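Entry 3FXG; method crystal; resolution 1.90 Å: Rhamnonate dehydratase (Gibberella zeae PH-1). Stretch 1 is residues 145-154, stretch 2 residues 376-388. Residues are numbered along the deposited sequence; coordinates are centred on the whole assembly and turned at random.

Stretch 1 145-154: GKVRNEPVYR
Stretch 2 376-388: TTADLDKPGFGLT

The two stretches belong to one chain and bury 616 Å² between them, and the residues covered most are Tyr153, Pro383 and Gly384. Stretch 1 enters as the end of a helix. Asn149 leaves it with positive phi (61/43), Glu150 N bonds back to Gly145 O at 2.8 Å, and Glu150 (-135/152) and Pro151 (-72/152) run extended before the chain returns to helical angles at Val152 (-58/-40), Tyr153 (-59/-30) and Arg154 (-76/-8).

Gly384 is the centre of the backbone register. It is bridged singly to Pro151, with the two CA atoms 4.6 Å apart. Gly384 N donates to Glu150 O at 3.0 Å (152°), and Val152 N donates to Gly384 O, also at 3.0 Å (154°), so both polar backbone atoms of the glycine are engaged. Between these bonds Pro151, which has no amide hydrogen to give, turns its CA to Lys382 O (3.2 Å) and to Gly384 O (3.5 Å) in CA-H...O contacts. The conformation of Gly384 (61/-132) favours glycine and fits its place in a type II' turn from Pro383 to Gly386, closed by Gly386 N to Pro383 O at 3.0 Å. The helix also packs tightly here: Gly145 CA lies 3.8 Å from Gly384 CA, and an ideal CB on Gly145 would come within 2.5 Å of that same Gly384 CA, a clash.

Pro383 (-55/137, C-gamma exo) lies beside the helix end. Its CB is 4.1 Å from CG of Lys146, whose side chain is extended beyond chi1 (m, then t, t, t). Water 1 accepts a weak bond from Lys146 NZ at 3.1 Å and donates to Leu387 O at 2.5 Å, linking the stretches. Beyond the bridge, Val152 (t) points its CB toward stretch 2 and sets CG2 over one face of the Phe385 ring (chi1 m, chi2 -63°), 3.7 Å from the ring centroid and 6° off the normal.

Tyr153 starts sideways, but with chi1 at 82° (p) and chi2 at 91° its end reaches stretch 2. Tyr153 OH donates to Asp381 OD1 at 2.7 Å, the carboxylate oxygen lying at the ring edge, near its plane. Tyr153 CE2 packs 3.8 Å from Leu380 CB, and Tyr153 OH lies 3.6 Å from Thr377 CB. Arg154 meets Asp381 (chi1 m) through solvent: water 2 joins Arg154 NE (3.0 Å) to Asp381 OD1 (2.7 Å), while Arg154 NE and Asp381 OD1 themselves stay 4.5 Å apart, beyond a salt bridge.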

ATOM      1  N   GLY A 145     -37.291  -0.593 -29.458  1.00 12.30           N
ATOM      2  CA  GLY A 145     -38.394   0.181 -28.923  1.00 12.62           C
ATOM      3  C   GLY A 145     -39.529   0.288 -29.927  1.00 13.31           C
ATOM      4  O   GLY A 145     -40.703   0.223 -29.560  1.00 14.42           O
ATOM      5  N   LYS A 146     -39.183   0.444 -31.202  1.00 12.68           N
ATOM      6  CA  LYS A 146     -40.193   0.566 -32.246  1.00 13.13           C
ATOM      7  C   LYS A 146     -40.949  -0.735 -32.477  1.00 14.81           C
ATOM      8  O   LYS A 146     -42.167  -0.722 -32.661  1.00 15.08           O
ATOM      9  CB  LYS A 146     -39.547   1.066 -33.542  1.00 12.45           C
ATOM     10  CG  LYS A 146     -39.230   2.548 -33.470  1.00 14.52           C
ATOM     11  CD  LYS A 146     -38.384   3.044 -34.621  1.00 14.28           C
ATOM     12  CE  LYS A 146     -38.166   4.544 -34.484  1.00 16.52           C
ATOM     13  NZ  LYS A 146     -37.237   5.093 -35.508  1.00 15.91           N
ATOM     14  N   VAL A 147     -40.243  -1.860 -32.449  1.00 14.06           N
ATOM     15  CA  VAL A 147     -40.902  -3.145 -32.643  1.00 15.25           C
ATOM     16  C   VAL A 147     -41.892  -3.424 -31.511  1.00 15.27           C
ATOM     17  O   VAL A 147     -42.998  -3.906 -31.754  1.00 14.90           O
ATOM     18  CB  VAL A 147     -39.880  -4.300 -32.724  1.00 14.98           C
ATOM     19  CG1 VAL A 147     -40.609  -5.643 -32.767  1.00 16.44           C
ATOM     20  CG2 VAL A 147     -39.017  -4.137 -33.973  1.00 15.55           C
ATOM     21  N   ARG A 148     -41.499  -3.107 -30.280  1.00 14.00           N
ATOM     22  CA  ARG A 148     -42.362  -3.330 -29.120  1.00 15.16           C
ATOM     23  C   ARG A 148     -43.311  -2.170 -28.854  1.00 14.49           C
ATOM     24  O   ARG A 148     -44.173  -2.257 -27.983  1.00 15.28           O
ATOM     25  CB  ARG A 148     -41.515  -3.571 -27.870  1.00 16.77           C
ATOM     26  CG  ARG A 148     -40.730  -4.865 -27.908  1.00 18.79           C
ATOM     27  CD  ARG A 148     -39.822  -4.986 -26.713  1.00 20.79           C
ATOM     28  NE  ARG A 148     -39.136  -6.272 -26.699  1.00 20.88           N
ATOM     29  CZ  ARG A 148     -37.897  -6.442 -26.257  1.00 21.54           C
ATOM     30  NH1 ARG A 148     -37.210  -5.402 -25.799  1.00 25.52           N
ATOM     31  NH2 ARG A 148     -37.348  -7.647 -26.271  1.00 19.31           N
ATOM     32  N   ASN A 149     -43.146  -1.086 -29.601  1.00 14.65           N
ATOM     33  CA  ASN A 149     -43.977   0.102 -29.427  1.00 15.30           C
ATOM     34  C   ASN A 149     -43.816   0.669 -28.012  1.00 15.84           C
ATOM     35  O   ASN A 149     -44.796   1.045 -27.365  1.00 14.69           O
ATOM     36  CB  ASN A 149     -45.452  -0.224 -29.681  1.00 16.20           C
ATOM     37  CG  ASN A 149     -46.309   1.021 -29.787  1.00 19.22           C
ATOM     38  OD1 ASN A 149     -47.494   1.008 -29.441  1.00 24.35           O
ATOM     39  ND2 ASN A 149     -45.718   2.104 -30.277  1.00 18.53           N
ATOM     40  N   GLU A 150     -42.573   0.724 -27.538  1.00 15.82           N
ATOM     41  CA  GLU A 150     -42.275   1.250 -26.207  1.00 14.96           C
ATOM     42  C   GLU A 150     -41.072   2.190 -26.249  1.00 14.17           C
ATOM     43  O   GLU A 150     -40.206   2.061 -27.114  1.00 12.90           O
ATOM     44  CB  GLU A 150     -41.972   0.104 -25.228  1.00 16.07           C
ATOM     45  CG  GLU A 150     -43.159  -0.792 -24.888  1.00 16.57           C
ATOM     46  CD  GLU A 150     -42.837  -1.818 -23.800  1.00 21.54           C
ATOM     47  OE1 GLU A 150     -42.493  -1.407 -22.668  1.00 18.16           O
ATOM     48  OE2 GLU A 150     -42.930  -3.039 -24.075  1.00 19.41           O
ATOM     49  N   PRO A 151     -41.012   3.162 -25.323  1.00 12.85           N
ATOM     50  CA  PRO A 151     -39.876   4.088 -25.299  1.00 11.80           C
ATOM     51  C   PRO A 151     -38.690   3.274 -24.799  1.00 10.26           C
ATOM     52  O   PRO A 151     -38.878   2.315 -24.056  1.00 10.10           O
ATOM     53  CB  PRO A 151     -40.299   5.144 -24.275  1.00 11.96           C
ATOM     54  CG  PRO A 151     -41.810   5.027 -24.226  1.00 11.31           C
ATOM     55  CD  PRO A 151     -42.027   3.546 -24.327  1.00 12.33           C
ATOM     56  N   VAL A 152     -37.477   3.641 -25.194  1.00 10.74           N
ATOM     57  CA  VAL A 152     -36.299   2.895 -24.748  1.00 11.35           C
ATOM     58  C   VAL A 152     -36.173   2.839 -23.227  1.00 11.86           C
ATOM     59  O   VAL A 152     -35.816   1.800 -22.668  1.00 11.88           O
ATOM     60  CB  VAL A 152     -34.996   3.489 -25.340  1.00  8.77           C
ATOM     61  CG1 VAL A 152     -33.770   2.866 -24.673  1.00  8.94           C
ATOM     62  CG2 VAL A 152     -34.948   3.228 -26.838  1.00  9.83           C
ATOM     63  N   TYR A 153     -36.476   3.942 -22.548  1.00 11.88           N
ATOM     64  CA  TYR A 153     -36.344   3.955 -21.095  1.00 12.22           C
ATOM     65  C   TYR A 153     -37.206   2.895 -20.405  1.00 12.58           C
ATOM     66  O   TYR A 153     -36.838   2.386 -19.348  1.00 13.12           O
ATOM     67  CB  TYR A 153     -36.630   5.364 -20.540  1.00 12.74           C
ATOM     68  CG  TYR A 153     -38.086   5.746 -20.341  1.00 13.72           C
ATOM     69  CD1 TYR A 153     -38.727   5.503 -19.125  1.00 13.33           C
ATOM     70  CD2 TYR A 153     -38.801   6.407 -21.342  1.00 13.74           C
ATOM     71  CE1 TYR A 153     -40.042   5.919 -18.903  1.00 13.65           C
ATOM     72  CE2 TYR A 153     -40.124   6.826 -21.132  1.00 12.50           C
ATOM     73  CZ  TYR A 153     -40.733   6.580 -19.906  1.00 14.59           C
ATOM     74  OH  TYR A 153     -42.018   7.016 -19.668  1.00 15.09           O
ATOM     75  N   ARG A 154     -38.336   2.544 -21.010  1.00 12.33           N
ATOM     76  CA  ARG A 154     -39.218   1.528 -20.433  1.00 12.09           C
ATOM     77  C   ARG A 154     -38.667   0.116 -20.637  1.00 12.38           C
ATOM     78  O   ARG A 154     -39.206  -0.853 -20.096  1.00 12.51           O
ATOM     79  CB  ARG A 154     -40.615   1.609 -21.058  1.00 12.15           C
ATOM     80  CG  ARG A 154     -41.395   2.856 -20.700  1.00 13.58           C
ATOM     81  CD  ARG A 154     -41.708   2.913 -19.212  1.00 14.96           C
ATOM     82  NE  ARG A 154     -42.614   4.015 -18.902  1.00 12.95           N
ATOM     83  CZ  ARG A 154     -42.881   4.446 -17.674  1.00 16.14           C
ATOM     84  NH1 ARG A 154     -42.313   3.868 -16.621  1.00 14.35           N
ATOM     85  NH2 ARG A 154     -43.707   5.469 -17.498  1.00 16.43           N
ATOM     86  N   THR A 376     -39.674  15.628 -18.863  1.00 13.28           N
ATOM     87  CA  THR A 376     -40.461  14.683 -18.084  1.00 12.04           C
ATOM     88  C   THR A 376     -40.547  13.346 -18.804  1.00 12.19           C
ATOM     89  O   THR A 376     -40.206  13.246 -19.984  1.00 12.95           O
ATOM     90  CB  THR A 376     -41.898  15.191 -17.885  1.00 13.92           C
ATOM     91  OG1 THR A 376     -42.539  15.278 -19.162  1.00 13.53           O
ATOM     92  CG2 THR A 376     -41.897  16.561 -17.218  1.00 14.04           C
ATOM     93  N   THR A 377     -41.004  12.319 -18.092  1.00 12.70           N
ATOM     94  CA  THR A 377     -41.145  11.000 -18.693  1.00 14.51           C
ATOM     95  C   THR A 377     -42.112  11.096 -19.868  1.00 15.07           C
ATOM     96  O   THR A 377     -41.944  10.418 -20.883  1.00 14.00           O
ATOM     97  CB  THR A 377     -41.688   9.970 -17.680  1.00 14.04           C
ATOM     98  OG1 THR A 377     -42.789  10.538 -16.962  1.00 16.03           O
ATOM     99  CG2 THR A 377     -40.601   9.562 -16.698  1.00 12.35           C
ATOM    100  N   ALA A 378     -43.125  11.945 -19.724  1.00 13.94           N
ATOM    101  CA  ALA A 378     -44.108  12.137 -20.781  1.00 13.99           C
ATOM    102  C   ALA A 378     -43.420  12.599 -22.066  1.00 13.68           C
ATOM    103  O   ALA A 378     -43.778  12.157 -23.154  1.00 11.06           O
ATOM    104  CB  ALA A 378     -45.154  13.160 -20.350  1.00 17.26           C
ATOM    105  N   ASP A 379     -42.427  13.478 -21.936  1.00 12.50           N
ATOM    106  CA  ASP A 379     -41.701  13.983 -23.102  1.00 14.14           C
ATOM    107  C   ASP A 379     -41.009  12.846 -23.850  1.00 14.01           C
ATOM    108  O   ASP A 379     -40.747  12.946 -25.050  1.00 14.35           O
ATOM    109  CB  ASP A 379     -40.622  14.998 -22.693  1.00 14.96           C
ATOM    110  CG  ASP A 379     -41.191  16.255 -22.062  1.00 17.51           C
ATOM    111  OD1 ASP A 379     -42.210  16.777 -22.560  1.00 13.51           O
ATOM    112  OD2 ASP A 379     -40.598  16.737 -21.073  1.00 18.39           O
ATOM    113  N   LEU A 380     -40.710  11.765 -23.135  1.00 14.65           N
ATOM    114  CA  LEU A 380     -40.016  10.630 -23.731  1.00 14.83           C
ATOM    115  C   LEU A 380     -40.926   9.492 -24.175  1.00 16.05           C
ATOM    116  O   LEU A 380     -40.447   8.474 -24.680  1.00 15.61           O
ATOM    117  CB  LEU A 380     -38.983  10.090 -22.737  1.00 15.63           C
ATOM    118  CG  LEU A 380     -38.020  11.120 -22.137  1.00 13.62           C
ATOM    119  CD1 LEU A 380     -37.044  10.425 -21.200  1.00 14.42           C
ATOM    120  CD2 LEU A 380     -37.264  11.830 -23.254  1.00 14.62           C
ATOM    121  N   ASP A 381     -42.234   9.659 -24.002  1.00 16.48           N
ATOM    122  CA  ASP A 381     -43.165   8.601 -24.376  1.00 17.47           C
ATOM    123  C   ASP A 381     -43.494   8.486 -25.859  1.00 18.53           C
ATOM    124  O   ASP A 381     -44.588   8.834 -26.303  1.00 19.24           O
ATOM    125  CB  ASP A 381     -44.460   8.706 -23.559  1.00 16.84           C
ATOM    126  CG  ASP A 381     -44.283   8.215 -22.129  1.00 16.25           C
ATOM    127  OD1 ASP A 381     -43.469   7.293 -21.911  1.00 14.55           O
ATOM    128  OD2 ASP A 381     -44.964   8.734 -21.224  1.00 13.78           O
ATOM    129  N   LYS A 382     -42.523   7.987 -26.612  1.00 18.61           N
ATOM    130  CA  LYS A 382     -42.654   7.757 -28.041  1.00 18.14           C
ATOM    131  C   LYS A 382     -41.835   6.496 -28.306  1.00 18.02           C
ATOM    132  O   LYS A 382     -40.921   6.178 -27.545  1.00 17.59           O
ATOM    133  CB  LYS A 382     -42.095   8.939 -28.837  1.00 19.60           C
ATOM    134  CG  LYS A 382     -42.939  10.200 -28.721  1.00 24.08           C
ATOM    135  CD  LYS A 382     -42.340  11.351 -29.501  1.00 28.05           C
ATOM    136  CE  LYS A 382     -43.155  12.621 -29.312  1.00 28.97           C
ATOM    137  NZ  LYS A 382     -42.476  13.814 -29.887  1.00 31.09           N
ATOM    138  N   PRO A 383     -42.160   5.750 -29.374  1.00 17.21           N
ATOM    139  CA  PRO A 383     -41.432   4.520 -29.705  1.00 17.17           C
ATOM    140  C   PRO A 383     -39.921   4.721 -29.850  1.00 15.61           C
ATOM    141  O   PRO A 383     -39.473   5.696 -30.450  1.00 15.73           O
ATOM    142  CB  PRO A 383     -42.088   4.079 -31.011  1.00 18.21           C
ATOM    143  CG  PRO A 383     -43.498   4.578 -30.857  1.00 17.89           C
ATOM    144  CD  PRO A 383     -43.280   5.961 -30.308  1.00 17.99           C
ATOM    145  N   GLY A 384     -39.145   3.792 -29.297  1.00 14.03           N
ATOM    146  CA  GLY A 384     -37.696   3.889 -29.385  1.00 13.29           C
ATOM    147  C   GLY A 384     -37.163   5.141 -28.716  1.00 13.45           C
ATOM    148  O   GLY A 384     -37.539   5.445 -27.584  1.00 12.18           O
ATOM    149  N   PHE A 385     -36.284   5.864 -29.406  1.00 12.72           N
ATOM    150  CA  PHE A 385     -35.724   7.093 -28.859  1.00 14.19           C
ATOM    151  C   PHE A 385     -36.594   8.295 -29.216  1.00 14.44           C
ATOM    152  O   PHE A 385     -36.241   9.438 -28.927  1.00 14.37           O
ATOM    153  CB  PHE A 385     -34.281   7.292 -29.345  1.00 13.52           C
ATOM    154  CG  PHE A 385     -33.277   6.434 -28.614  1.00 12.94           C
ATOM    155  CD1 PHE A 385     -33.071   6.597 -27.245  1.00 12.90           C
ATOM    156  CD2 PHE A 385     -32.556   5.450 -29.283  1.00 12.64           C
ATOM    157  CE1 PHE A 385     -32.166   5.793 -26.554  1.00 12.38           C
ATOM    158  CE2 PHE A 385     -31.644   4.637 -28.601  1.00 11.25           C
ATOM    159  CZ  PHE A 385     -31.450   4.809 -27.237  1.00 10.22           C
ATOM    160  N   GLY A 386     -37.734   8.016 -29.842  1.00 14.64           N
ATOM    161  CA  GLY A 386     -38.693   9.053 -30.197  1.00 15.68           C
ATOM    162  C   GLY A 386     -38.294  10.155 -31.157  1.00 16.82           C
ATOM    163  O   GLY A 386     -38.943  11.204 -31.194  1.00 17.61           O
ATOM    164  N   LEU A 387     -37.250   9.933 -31.945  1.00 17.26           N
ATOM    165  CA  LEU A 387     -36.803  10.942 -32.896  1.00 18.12           C
ATOM    166  C   LEU A 387     -37.284  10.611 -34.303  1.00 19.71           C
ATOM    167  O   LEU A 387     -37.099   9.497 -34.786  1.00 19.64           O
ATOM    168  CB  LEU A 387     -35.278  11.049 -32.877  1.00 18.07           C
ATOM    169  CG  LEU A 387     -34.678  11.563 -31.568  1.00 17.89           C
ATOM    170  CD1 LEU A 387     -33.168  11.385 -31.587  1.00 19.98           C
ATOM    171  CD2 LEU A 387     -35.045  13.025 -31.375  1.00 20.34           C
ATOM    172  N   THR A 388     -37.907  11.588 -34.952  1.00 20.59           N
ATOM    173  CA  THR A 388     -38.419  11.398 -36.300  1.00 21.30           C
ATOM    174  C   THR A 388     -37.609  12.234 -37.282  1.00 20.14           C
ATOM    175  O   THR A 388     -37.500  13.452 -37.139  1.00 18.93           O
ATOM    176  CB  THR A 388     -39.897  11.806 -36.387  1.00 22.81           C
ATOM    177  OG1 THR A 388     -40.024  13.195 -36.069  1.00 28.85           O
ATOM    178  CG2 THR A 388     -40.721  11.012 -35.398  1.00 22.81           C
TER
HETATM  179  O   HOH W   1     -38.832   7.687 -34.874  1.00 33.71           O
HETATM  180  O   HOH W   2     -44.429   4.940 -21.111  1.00 15.31           O
HETATM  181  O   HOH W   3     -45.212   7.964 -18.602  1.00 28.70           O